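Local coordinates for nicotinate-nucleotide--dimethylbenzimidazole phosphoribosyltransferase (Thermus thermophilus HB8, PDB 1WX1), which probably catalyses transfer of the phosphoribosyl group of nicotinate mononucleotide to 5,6-dimethylbenzimidazole, giving alpha-ribazole 5'-phosphate for cobalamin biosynthesis, at residues 96-105 / 112-121; 156-164 / 231-239. All coordinates share one frame; numbering follows the deposited sequence.

Overall arrangement
Both contacts belong to the parallel six-stranded sheet of a Rossmann-like alpha/beta fold (strand order 3-2-1-4-5-6). Contact 1 pairs its edge strand 113-115 with strand 94-100 and continues into the loops beyond their C-terminal ends; contact 2 lays helix 228-242 on strand 157-163, separated from strand 94-100 by strand 47-54. Their centres lie about 13 Å apart and the two meet directly, since CB of Ala-232 packs against CD2 of Leu-99 and CG1 of Val-101, each at 4.0 Å. Glu-304, the predicted proton acceptor, is close to both: its side chain is about 6 Å from that of Asp-162 in contact 2 and about 8 Å from that of Val-96 in contact 1.

Contact 1: residues 96-105 / 112-121; sequences VYVLDVGVVG and GLLKRKVRPG
At the edge of the parallel sheet, strand 113-115 pairs with strand 96-100, and beyond the strand ends a lysine joins the two departing loops. Val-98 N donates to Gly-112 O and Val-98 O accepts from Leu-114 N; Asp-100 likewise bonds Leu-114 O through its N and Arg-116 N through its O, the alternation expected of parallel strands. A water donates to both Val-96 O and Gly-112 O at the start of the pairing. On one face CG1 of Val-98 meets CD1 of Leu-113 at 3.7 Å. On the other, Leu-99 and Leu-114 lie side by side: CD1 of Leu-99 and CD2 of Leu-114 are tightly packed at 3.5 Å, and this CD2 of Leu-114 also lies over one face of the Arg-116 guanidinium, whose NH2 forms a salt bridge with Glu-145.

Lys-117 starts out extended and then bends at its last two torsions (chi3 -59°, chi4 -67°), bringing NZ to the loop that follows Asp-100. There NZ meets the syn lone pair of Asp-100 OD1 at 2.7 Å in a salt bridge and donates to Val-103 O at 2.6 Å and Gly-105 O at 2.9 Å. The other carboxylate oxygen, OD2, accepts from Val-103 N at 2.8 Å in an Asx motif. A methionine in place of Lys-117 would probably leave the Asp-100 carboxylate without its counter-charge and the loop carbonyls of Val-103 and Gly-105 without this donor. Further along, Val-118 N reaches Val-101 O from above the carbonyl plane, at 2.8 Å. With three acceptors around one ammonium and both carboxylate oxygens engaged, the ion pair ties the 101-105 loop to the 116-121 loop, and the nearby negative charge would be expected to keep the lysine protonated.

Contact 2: residues 156-164 / 231-239; sequences TLLAAGDMG and VAIAGIYLE
Helix 231-239 packs on strand 157-163, a central strand of the Rossmann-like parallel sheet; the segment axes run antiparallel, 8.5 Å apart at their closest. Most of the contact is apolar. Ala-160 points at the helix, and its CB is met by CG2 of Ile-233 at 3.9 Å and CG2 of Ile-236 at 4.2 Å. Both isoleucines hold CG2 opposite the backbone N and beside the carbonyl carbon, which turns this methyl to the strand. Leu-158 crosses Ile-236 at about a right angle, its CD2 lying 4.0 Å from CG2 of the isoleucine and also resting against the Ile-236 carbonyl oxygen. Toward the other end of the strand, CD1 of Ile-233 reaches past Ala-160 to Gly-161 O and to CB of Asp-162, the latter at 4.0 Å. Strand 47-54 supplies further packing, Ala-52 touching Ile-233 and Val-50 touching Ile-236.

The aromatic contribution comes from Tyr-237, one residue along from Ile-236. With CG placed beside the backbone N (chi1 -75°), its ring extends to the strand and brings CZ to 3.6 Å from Ala-160 CB, an oblique approach, while Leu-158 O lies at the ring edge near its plane.

Polar interactions are few. The carboxylate of Asp-162 is held by residues outside the two segments, OD2 by Asn-167 ND2 and OD1 by the backbone N of Glu-304; this second bond links the strand end to the predicted proton acceptor. The phenol oxygen of Tyr-237 is bonded chiefly to Val-248 O, on the adjacent strand 247-249, so the buried hydroxyl joins the helix to two neighbouring strands. Its link to strand 157-163 is the weak bond that Ala-160 N donates to Tyr-237 OH, 3.4 Å long and bent to 134° at the hydrogen.

Contact 1: residues 96-105 / 112-121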
# COMPACT_ATOMS: atom_id res chain seq x y z
N VAL A 96 -16.69 8.92 -4.85
CA VAL A 96 -16.38 8.88 -6.27
C VAL A 96 -17.27 9.85 -7.03
O VAL A 96 -18.49 9.80 -6.92
CB VAL A 96 -16.59 7.46 -6.87
CG1 VAL A 96 -16.35 7.50 -8.38
CG2 VAL A 96 -15.63 6.47 -6.21
N TYR A 97 -16.65 10.75 -7.78
CA TYR A 97 -17.39 11.71 -8.60
C TYR A 97 -16.93 11.51 -10.03
O TYR A 97 -15.75 11.24 -10.26
CB TYR A 97 -17.10 13.15 -8.18
CG TYR A 97 -17.48 13.49 -6.76
CD1 TYR A 97 -16.58 13.26 -5.71
CD2 TYR A 97 -18.73 14.02 -6.46
CE1 TYR A 97 -16.93 13.57 -4.40
CE2 TYR A 97 -19.08 14.33 -5.15
CZ TYR A 97 -18.18 14.10 -4.12
OH TYR A 97 -18.52 14.40 -2.83
N VAL A 98 -17.85 11.64 -10.98
CA VAL A 98 -17.50 11.49 -12.39
C VAL A 98 -17.78 12.82 -13.09
O VAL A 98 -18.79 13.47 -12.84
CB VAL A 98 -18.34 10.38 -13.06
CG1 VAL A 98 -17.91 10.21 -14.52
CG2 VAL A 98 -18.14 9.06 -12.31
N LEU A 99 -16.87 13.21 -13.97
CA LEU A 99 -17.01 14.46 -14.71
C LEU A 99 -16.90 14.19 -16.20
O LEU A 99 -15.89 13.67 -16.68
CB LEU A 99 -15.91 15.44 -14.29
CG LEU A 99 -15.70 16.68 -15.17
CD1 LEU A 99 -16.90 17.61 -15.05
CD2 LEU A 99 -14.42 17.41 -14.73
N ASP A 100 -17.96 14.52 -16.94
CA ASP A 100 -17.95 14.35 -18.38
C ASP A 100 -17.58 15.69 -19.00
O ASP A 100 -18.36 16.64 -18.92
CB ASP A 100 -19.32 13.92 -18.91
CG ASP A 100 -19.41 13.98 -20.44
OD1 ASP A 100 -20.54 13.99 -20.98
OD2 ASP A 100 -18.36 14.01 -21.11
N VAL A 101 -16.39 15.79 -19.58
CA VAL A 101 -15.99 17.02 -20.24
C VAL A 101 -15.88 16.80 -21.75
O VAL A 101 -15.60 17.74 -22.49
CB VAL A 101 -14.62 17.57 -19.74
CG1 VAL A 101 -14.80 18.28 -18.41
CG2 VAL A 101 -13.59 16.44 -19.63
N GLY A 102 -16.11 15.57 -22.21
CA GLY A 102 -16.01 15.33 -23.64
C GLY A 102 -16.26 13.92 -24.16
O GLY A 102 -15.64 13.50 -25.14
N VAL A 103 -17.16 13.19 -23.51
CA VAL A 103 -17.47 11.84 -23.95
C VAL A 103 -18.43 11.90 -25.15
O VAL A 103 -19.29 12.77 -25.21
CB VAL A 103 -18.16 11.04 -22.81
CG1 VAL A 103 -18.67 9.72 -23.35
CG2 VAL A 103 -17.16 10.80 -21.66
N VAL A 104 -18.26 11.00 -26.11
CA VAL A 104 -19.17 10.96 -27.25
C VAL A 104 -20.46 10.29 -26.79
O VAL A 104 -20.42 9.23 -26.16
CB VAL A 104 -18.57 10.14 -28.43
CG1 VAL A 104 -19.63 9.91 -29.49
CG2 VAL A 104 -17.40 10.88 -29.04
N GLY A 105 -21.60 10.91 -27.07
CA GLY A 105 -22.87 10.31 -26.66
C GLY A 105 -23.47 10.96 -25.43
O GLY A 105 -22.78 11.66 -24.68
N GLY A 112 -23.88 11.59 -8.87
CA GLY A 112 -22.44 11.43 -8.85
C GLY A 112 -21.77 11.85 -10.15
O GLY A 112 -20.56 11.65 -10.33
N LEU A 113 -22.54 12.45 -11.05
CA LEU A 113 -22.02 12.87 -12.34
C LEU A 113 -22.18 14.36 -12.60
O LEU A 113 -23.26 14.92 -12.39
CB LEU A 113 -22.72 12.10 -13.46
CG LEU A 113 -22.44 12.55 -14.90
CD1 LEU A 113 -21.00 12.18 -15.30
CD2 LEU A 113 -23.44 11.88 -15.83
N LEU A 114 -21.10 14.99 -13.06
CA LEU A 114 -21.13 16.40 -13.40
C LEU A 114 -21.08 16.43 -14.92
O LEU A 114 -20.07 16.04 -15.52
CB LEU A 114 -19.91 17.13 -12.82
CG LEU A 114 -20.10 18.61 -12.46
CD1 LEU A 114 -19.84 18.76 -10.97
CD2 LEU A 114 -19.16 19.50 -13.23
N LYS A 115 -22.16 16.88 -15.55
CA LYS A 115 -22.21 16.92 -17.01
C LYS A 115 -21.76 18.28 -17.53
O LYS A 115 -22.50 19.26 -17.45
CB LYS A 115 -23.62 16.58 -17.49
CG LYS A 115 -24.07 15.20 -17.03
CD LYS A 115 -25.15 14.58 -17.91
CE LYS A 115 -26.44 15.37 -17.91
NZ LYS A 115 -27.48 14.65 -18.70
N ARG A 116 -20.54 18.33 -18.06
CA ARG A 116 -19.96 19.56 -18.58
C ARG A 116 -19.25 19.30 -19.91
O ARG A 116 -18.15 19.78 -20.15
CB ARG A 116 -18.95 20.12 -17.58
CG ARG A 116 -19.56 20.48 -16.23
CD ARG A 116 -20.38 21.76 -16.30
NE ARG A 116 -20.96 22.12 -15.01
CZ ARG A 116 -22.01 21.52 -14.46
NH1 ARG A 116 -22.62 20.51 -15.08
NH2 ARG A 116 -22.47 21.93 -13.28
N LYS A 117 -19.91 18.52 -20.77
CA LYS A 117 -19.34 18.17 -22.07
C LYS A 117 -18.97 19.42 -22.86
O LYS A 117 -19.82 20.24 -23.18
CB LYS A 117 -20.36 17.32 -22.86
CG LYS A 117 -19.74 16.51 -23.99
CD LYS A 117 -20.81 15.87 -24.88
CE LYS A 117 -21.75 14.94 -24.11
NZ LYS A 117 -21.07 13.72 -23.59
N VAL A 118 -17.68 19.56 -23.16
CA VAL A 118 -17.17 20.69 -23.91
C VAL A 118 -17.42 20.47 -25.40
O VAL A 118 -17.83 21.38 -26.13
CB VAL A 118 -15.65 20.87 -23.66
CG1 VAL A 118 -15.09 21.97 -24.56
CG2 VAL A 118 -15.41 21.20 -22.19
N ARG A 119 -17.17 19.24 -25.84
CA ARG A 119 -17.38 18.83 -27.22
C ARG A 119 -17.36 17.31 -27.22
O ARG A 119 -16.88 16.70 -26.26
CB ARG A 119 -16.28 19.38 -28.13
CG ARG A 119 -14.86 19.15 -27.62
CD ARG A 119 -13.83 19.74 -28.58
NE ARG A 119 -13.75 18.97 -29.83
CZ ARG A 119 -13.18 19.40 -30.95
NH1 ARG A 119 -12.63 20.61 -30.99
NH2 ARG A 119 -13.14 18.62 -32.02
N PRO A 120 -17.89 16.68 -28.28
CA PRO A 120 -17.91 15.21 -28.35
C PRO A 120 -16.53 14.66 -28.71
O PRO A 120 -16.29 14.24 -29.84
CB PRO A 120 -18.95 14.94 -29.43
CG PRO A 120 -18.74 16.09 -30.37
CD PRO A 120 -18.60 17.27 -29.42
N GLY A 121 -15.63 14.66 -27.73
CA GLY A 121 -14.29 14.17 -27.97
C GLY A 121 -13.44 15.20 -28.69
O GLY A 121 -13.95 16.14 -29.30
O HOH W 1 -20.03 9.01 -8.99

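Contact 2: residues 156-164 / 231-239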
# COMPACT_ATOMS: atom_id res chain seq x y z
N THR A 156 -11.03 15.34 2.46
CA THR A 156 -9.87 15.81 3.22
C THR A 156 -8.58 15.52 2.45
O THR A 156 -7.49 15.94 2.84
CB THR A 156 -9.80 15.17 4.61
OG1 THR A 156 -9.56 13.76 4.47
CG2 THR A 156 -11.12 15.38 5.35
N LEU A 157 -8.72 14.76 1.37
CA LEU A 157 -7.60 14.46 0.47
C LEU A 157 -8.27 14.25 -0.87
O LEU A 157 -9.38 13.71 -0.93
CB LEU A 157 -6.79 13.24 0.92
CG LEU A 157 -7.38 11.85 1.16
CD1 LEU A 157 -6.23 10.87 1.24
CD2 LEU A 157 -8.19 11.84 2.45
N LEU A 158 -7.60 14.67 -1.93
CA LEU A 158 -8.19 14.61 -3.26
C LEU A 158 -7.33 13.93 -4.31
O LEU A 158 -6.12 14.16 -4.40
CB LEU A 158 -8.49 16.04 -3.71
CG LEU A 158 -9.17 16.28 -5.05
CD1 LEU A 158 -10.58 15.70 -5.02
CD2 LEU A 158 -9.20 17.78 -5.33
N ALA A 159 -7.96 13.08 -5.12
CA ALA A 159 -7.27 12.39 -6.19
C ALA A 159 -8.04 12.63 -7.47
O ALA A 159 -9.21 13.01 -7.44
CB ALA A 159 -7.20 10.90 -5.89
N ALA A 160 -7.38 12.43 -8.61
CA ALA A 160 -8.04 12.59 -9.89
C ALA A 160 -7.94 11.24 -10.59
O ALA A 160 -7.01 10.47 -10.34
CB ALA A 160 -7.36 13.67 -10.73
N GLY A 161 -8.92 10.95 -11.43
CA GLY A 161 -8.94 9.71 -12.18
C GLY A 161 -9.20 10.06 -13.64
O GLY A 161 -9.72 11.14 -13.94
N ASP A 162 -8.86 9.15 -14.54
CA ASP A 162 -9.06 9.38 -15.97
C ASP A 162 -9.82 8.24 -16.63
O ASP A 162 -9.73 7.09 -16.21
CB ASP A 162 -7.71 9.46 -16.67
CG ASP A 162 -6.98 8.13 -16.65
OD1 ASP A 162 -6.64 7.65 -15.54
OD2 ASP A 162 -6.76 7.55 -17.74
N MET A 163 -10.58 8.57 -17.66
CA MET A 163 -11.28 7.56 -18.44
C MET A 163 -11.41 8.13 -19.83
O MET A 163 -12.09 9.13 -20.05
CB MET A 163 -12.66 7.25 -17.86
CG MET A 163 -13.40 6.11 -18.60
SD MET A 163 -12.50 4.51 -18.64
CE MET A 163 -12.42 4.17 -20.42
N GLY A 164 -10.72 7.50 -20.78
CA GLY A 164 -10.77 7.97 -22.15
C GLY A 164 -9.95 7.06 -23.04
O GLY A 164 -8.73 7.02 -22.92
N VAL A 231 -6.94 18.12 -19.31
CA VAL A 231 -7.00 19.53 -18.93
C VAL A 231 -7.92 19.67 -17.72
O VAL A 231 -7.65 20.45 -16.81
CB VAL A 231 -7.53 20.39 -20.10
CG1 VAL A 231 -7.69 21.84 -19.65
CG2 VAL A 231 -6.58 20.29 -21.28
N ALA A 232 -9.01 18.90 -17.70
CA ALA A 232 -9.94 18.94 -16.58
C ALA A 232 -9.21 18.45 -15.33
O ALA A 232 -9.44 18.96 -14.23
CB ALA A 232 -11.15 18.05 -16.86
N ILE A 233 -8.34 17.46 -15.50
CA ILE A 233 -7.59 16.92 -14.38
C ILE A 233 -6.68 18.00 -13.79
O ILE A 233 -6.51 18.08 -12.58
CB ILE A 233 -6.81 15.66 -14.81
CG1 ILE A 233 -7.81 14.50 -14.92
CG2 ILE A 233 -5.69 15.34 -13.81
CD1 ILE A 233 -7.29 13.27 -15.65
N ALA A 234 -6.11 18.84 -14.65
CA ALA A 234 -5.27 19.94 -14.17
C ALA A 234 -6.14 20.86 -13.31
O ALA A 234 -5.70 21.37 -12.28
CB ALA A 234 -4.70 20.71 -15.35
N GLY A 235 -7.39 21.05 -13.73
CA GLY A 235 -8.31 21.90 -12.98
C GLY A 235 -8.64 21.31 -11.62
O GLY A 235 -8.76 22.03 -10.63
N ILE A 236 -8.80 19.99 -11.58
CA ILE A 236 -9.11 19.31 -10.33
C ILE A 236 -7.98 19.55 -9.33
O ILE A 236 -8.24 19.90 -8.17
CB ILE A 236 -9.27 17.78 -10.57
CG1 ILE A 236 -10.56 17.54 -11.38
CG2 ILE A 236 -9.30 17.02 -9.23
CD1 ILE A 236 -10.66 16.14 -11.97
N TYR A 237 -6.74 19.40 -9.77
CA TYR A 237 -5.60 19.60 -8.88
C TYR A 237 -5.38 21.07 -8.50
O TYR A 237 -5.01 21.36 -7.36
CB TYR A 237 -4.32 19.01 -9.51
CG TYR A 237 -4.27 17.49 -9.45
CD1 TYR A 237 -4.09 16.73 -10.60
CD2 TYR A 237 -4.42 16.81 -8.23
CE1 TYR A 237 -4.06 15.34 -10.55
CE2 TYR A 237 -4.38 15.41 -8.18
CZ TYR A 237 -4.20 14.68 -9.34
OH TYR A 237 -4.21 13.31 -9.30
N LEU A 238 -5.62 21.98 -9.43
CA LEU A 238 -5.46 23.41 -9.13
C LEU A 238 -6.43 23.82 -8.03
O LEU A 238 -6.08 24.60 -7.14
CB LEU A 238 -5.71 24.25 -10.39
CG LEU A 238 -4.63 24.21 -11.48
CD1 LEU A 238 -5.11 24.98 -12.70
CD2 LEU A 238 -3.33 24.80 -10.92
N GLU A 239 -7.65 23.30 -8.09
CA GLU A 239 -8.67 23.61 -7.11
C GLU A 239 -8.32 22.99 -5.75
O GLU A 239 -8.49 23.62 -4.70
CB GLU A 239 -10.03 23.09 -7.58
CG GLU A 239 -11.22 23.49 -6.70
CD GLU A 239 -11.51 24.99 -6.74
OE1 GLU A 239 -11.16 25.64 -7.75
OE2 GLU A 239 -12.12 25.51 -5.78